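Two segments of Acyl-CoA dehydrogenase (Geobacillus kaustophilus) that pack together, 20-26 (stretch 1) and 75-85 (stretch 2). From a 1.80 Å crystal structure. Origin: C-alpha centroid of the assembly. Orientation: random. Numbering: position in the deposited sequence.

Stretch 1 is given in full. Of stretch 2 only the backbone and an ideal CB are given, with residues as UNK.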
# COMPACT_ATOMS: atom_id res chain seq x y z
N ALA A 20 16.99 21.93 -29.31
CA ALA A 20 16.49 23.15 -29.95
C ALA A 20 15.19 23.63 -29.30
O ALA A 20 15.00 24.82 -29.04
CB ALA A 20 16.29 22.95 -31.45
N PHE A 21 14.28 22.68 -29.05
CA PHE A 21 13.00 22.99 -28.42
C PHE A 21 13.20 23.46 -26.98
O PHE A 21 12.57 24.42 -26.54
CB PHE A 21 12.04 21.80 -28.53
CG PHE A 21 10.64 22.09 -28.07
CD1 PHE A 21 9.93 23.19 -28.57
CD2 PHE A 21 10.02 21.27 -27.13
CE1 PHE A 21 8.63 23.47 -28.13
CE2 PHE A 21 8.71 21.53 -26.70
CZ PHE A 21 8.02 22.63 -27.19
N ARG A 22 14.10 22.80 -26.24
CA ARG A 22 14.41 23.24 -24.87
C ARG A 22 14.98 24.66 -24.86
O ARG A 22 14.67 25.45 -23.95
CB ARG A 22 15.40 22.28 -24.20
CG ARG A 22 15.56 22.55 -22.70
CD ARG A 22 16.70 21.73 -22.12
NE ARG A 22 16.55 20.30 -22.37
CZ ARG A 22 15.84 19.47 -21.62
NH1 ARG A 22 15.18 19.92 -20.55
NH2 ARG A 22 15.77 18.18 -21.93
N LYS A 23 15.79 24.99 -25.86
CA LYS A 23 16.35 26.35 -25.97
C LYS A 23 15.24 27.39 -26.14
O LYS A 23 15.27 28.45 -25.52
CB LYS A 23 17.36 26.44 -27.11
CG LYS A 23 18.14 27.75 -27.11
CD LYS A 23 19.29 27.72 -28.11
CE LYS A 23 20.16 28.95 -27.95
NZ LYS A 23 21.54 28.72 -28.49
N PHE A 24 14.26 27.07 -26.98
CA PHE A 24 13.08 27.91 -27.16
C PHE A 24 12.34 28.11 -25.83
O PHE A 24 12.03 29.25 -25.45
CB PHE A 24 12.16 27.29 -28.22
CG PHE A 24 10.84 27.99 -28.38
CD1 PHE A 24 10.74 29.12 -29.20
CD2 PHE A 24 9.70 27.53 -27.74
CE1 PHE A 24 9.52 29.77 -29.36
CE2 PHE A 24 8.48 28.18 -27.89
CZ PHE A 24 8.38 29.30 -28.71
N LEU A 25 12.09 27.02 -25.12
CA LEU A 25 11.35 27.07 -23.85
C LEU A 25 12.10 27.79 -22.74
O LEU A 25 11.49 28.44 -21.89
CB LEU A 25 10.97 25.65 -23.39
CG LEU A 25 10.02 24.87 -24.30
CD1 LEU A 25 9.80 23.47 -23.73
CD2 LEU A 25 8.69 25.61 -24.49
N GLU A 26 13.43 27.66 -22.73
CA GLU A 26 14.24 28.34 -21.72
C GLU A 26 14.07 29.86 -21.77
O GLU A 26 14.17 30.53 -20.75
CB GLU A 26 15.72 27.94 -21.83
CG GLU A 26 16.03 26.64 -21.07
CD GLU A 26 17.38 26.02 -21.43
OE1 GLU A 26 18.07 26.55 -22.33
OE2 GLU A 26 17.75 24.99 -20.81
N UNK A 75 6.28 13.21 -28.90
CA UNK A 75 6.74 12.75 -27.59
C UNK A 75 7.71 13.77 -27.00
O UNK A 75 7.56 14.19 -25.85
CB UNK A 75 7.40 11.38 -27.70
N UNK A 76 8.69 14.20 -27.80
CA UNK A 76 9.67 15.19 -27.35
C UNK A 76 8.98 16.50 -26.92
O UNK A 76 9.27 17.03 -25.85
CB UNK A 76 10.68 15.47 -28.46
N UNK A 77 8.09 17.01 -27.77
CA UNK A 77 7.40 18.26 -27.49
C UNK A 77 6.65 18.16 -26.16
O UNK A 77 6.81 19.02 -25.28
CB UNK A 77 6.44 18.61 -28.63
N UNK A 78 5.85 17.11 -26.01
CA UNK A 78 5.03 17.00 -24.81
C UNK A 78 5.84 16.79 -23.54
O UNK A 78 5.49 17.33 -22.48
CB UNK A 78 4.04 15.85 -24.97
N UNK A 79 6.94 16.04 -23.64
CA UNK A 79 7.84 15.84 -22.50
C UNK A 79 8.47 17.17 -22.09
O UNK A 79 8.45 17.54 -20.91
CB UNK A 79 8.93 14.82 -22.84
N UNK A 80 9.01 17.89 -23.07
CA UNK A 80 9.66 19.17 -22.78
C UNK A 80 8.70 20.23 -22.22
O UNK A 80 9.07 21.01 -21.35
CB UNK A 80 10.32 19.71 -24.05
N UNK A 81 7.47 20.23 -22.71
CA UNK A 81 6.46 21.15 -22.18
C UNK A 81 6.07 20.81 -20.73
O UNK A 81 5.88 21.71 -19.92
CB UNK A 81 5.22 21.12 -23.07
N UNK A 82 5.97 19.52 -20.42
CA UNK A 82 5.68 19.10 -19.05
C UNK A 82 6.82 19.47 -18.11
O UNK A 82 6.58 19.84 -16.95
CB UNK A 82 5.42 17.59 -19.00
N UNK A 83 8.05 19.41 -18.61
CA UNK A 83 9.20 19.85 -17.83
C UNK A 83 9.06 21.30 -17.38
O UNK A 83 9.54 21.68 -16.32
CB UNK A 83 10.48 19.68 -18.64
N UNK A 84 8.39 22.11 -18.21
CA UNK A 84 8.01 23.46 -17.80
C UNK A 84 6.85 23.38 -16.79
O UNK A 84 7.00 23.79 -15.64
CB UNK A 84 7.62 24.30 -19.01
N UNK A 85 5.72 22.84 -17.23
CA UNK A 85 4.58 22.64 -16.32
C UNK A 85 3.34 22.08 -16.98
O UNK A 85 3.16 22.20 -18.20
CB UNK A 85 4.22 23.97 -15.65

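Stretch 1 is helical throughout and turns F21 and L25 toward the second segment, while R22 leaves its backbone sideways and brings its end nearer. Residues 75-84 of the second segment form a helix running in roughly the same direction: the axes approach to 10.2 Å at an angle of 31°.

Position 75 lies beyond the reach of stretch 1, so its helical backbone is the main guide and many residues would serve; it is V75. At position 76 the CB points sideways and has nothing of stretch 1 within 5.5 Å, so size is little restricted. The residue is V76, whose part in the contact is slight.

Position 77 also points sideways, but its ideal CB is 4.2 Å from CE2 of F21. An aromatic ring offers no hydrogen-bonding group at its rim, so an aliphatic residue such as leucine, isoleucine, valine or methionine suits best. I77 is found: its CG1 lies over one face of the F21 ring, and its CG2 is 4.0 Å from F21 CZ.

Position 78 points away from stretch 1 and position 79 sideways, each with no neighbour there, so the visible atoms scarcely restrict either. They are N78 and E79, and both find hydrogen-bonding partners outside the two stretches.

Position 80 is the most constrained. Its CB points toward stretch 1, with the ideal CB 3.5 Å from F21 CD2, which is tight, and 3.8 Å from L25 CD1. Alanine would suit these apolar neighbours, yet the R22 guanidinium close by also invites a longer acidic or amide side chain. E80 answers both demands: its CB packs beside F21, while its carboxylate reaches R22, with OE1 3.0 Å from R22 NH1. This is a salt bridge without a hydrogen bond, because OE1 sits over a face of the guanidinium and no N-H points at it.

Position 81 points sideways, its ideal CB 5.1 Å from F21 CE2 and 5.2 Å from L25 CD1. That gap calls for a side chain long enough for its end to come near both, such as leucine, isoleucine or methionine. In L81 the end does come nearer: CG is 3.9 Å from F21 CZ, near the plane of the ring, and CD2 is 3.8 Å from L25 CD2.

Position 82 is out of reach; it is E82.

Position 83 points toward stretch 1, its ideal CB 5.1 Å from R22 NH1. Judged from that cation alone, an acidic or neutral polar residue would be expected. K83 is found instead, with NZ only 3.3 Å from R22 NH2, a pair of donors that cannot bond. The like charges are tempered by E80, whose OE2 takes a hydrogen bond and salt bridge from K83 NZ at 2.8 Å.

Position 84 faces L25 CD1, 5.3 Å from its ideal CB, a space for a modest aliphatic side chain. V84 places CG2 3.9 Å from L25 CD1.

Position 85 is the first to leave helical angles; phi 177° and psi 159° are nearly fully extended, easy for glycine, though others are not ruled out. It is G85.

Stretch 2 75-85: VVINEELEKVG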
# COMPACT_ATOMS: atom_id res chain seq x y z
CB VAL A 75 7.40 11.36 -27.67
CG1 VAL A 75 7.98 10.95 -26.30
CG2 VAL A 75 6.39 10.32 -28.16
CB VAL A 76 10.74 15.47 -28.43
CG1 VAL A 76 11.59 16.68 -28.04
CG2 VAL A 76 11.63 14.23 -28.60
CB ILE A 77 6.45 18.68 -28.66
CG1 ILE A 77 7.28 19.18 -29.85
CG2 ILE A 77 5.48 19.78 -28.22
CD1 ILE A 77 6.50 19.26 -31.16
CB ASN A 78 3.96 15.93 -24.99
CG ASN A 78 3.03 16.25 -26.15
OD1 ASN A 78 2.89 17.41 -26.54
ND2 ASN A 78 2.42 15.23 -26.71
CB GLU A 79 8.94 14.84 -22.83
CG GLU A 79 8.49 13.39 -22.78
CD GLU A 79 9.60 12.41 -23.08
OE1 GLU A 79 10.75 12.84 -23.40
OE2 GLU A 79 9.32 11.20 -23.02
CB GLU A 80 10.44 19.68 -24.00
CG GLU A 80 11.67 18.83 -24.36
CD GLU A 80 12.63 18.62 -23.19
OE1 GLU A 80 12.99 19.60 -22.51
OE2 GLU A 80 13.05 17.46 -22.96
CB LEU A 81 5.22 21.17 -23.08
CG LEU A 81 5.36 21.93 -24.41
CD1 LEU A 81 4.13 21.68 -25.26
CD2 LEU A 81 5.58 23.43 -24.20
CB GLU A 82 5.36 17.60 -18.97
CG GLU A 82 4.87 17.12 -17.58
CD GLU A 82 3.53 17.74 -17.15
OE1 GLU A 82 2.69 18.05 -18.02
OE2 GLU A 82 3.32 17.90 -15.93
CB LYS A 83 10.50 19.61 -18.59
CG LYS A 83 10.88 18.13 -18.65
CD LYS A 83 12.13 17.89 -19.46
CE LYS A 83 12.30 16.41 -19.77
NZ LYS A 83 13.58 16.17 -20.52
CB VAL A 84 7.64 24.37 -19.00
CG1 VAL A 84 7.33 25.81 -18.53
CG2 VAL A 84 8.76 24.37 -20.06
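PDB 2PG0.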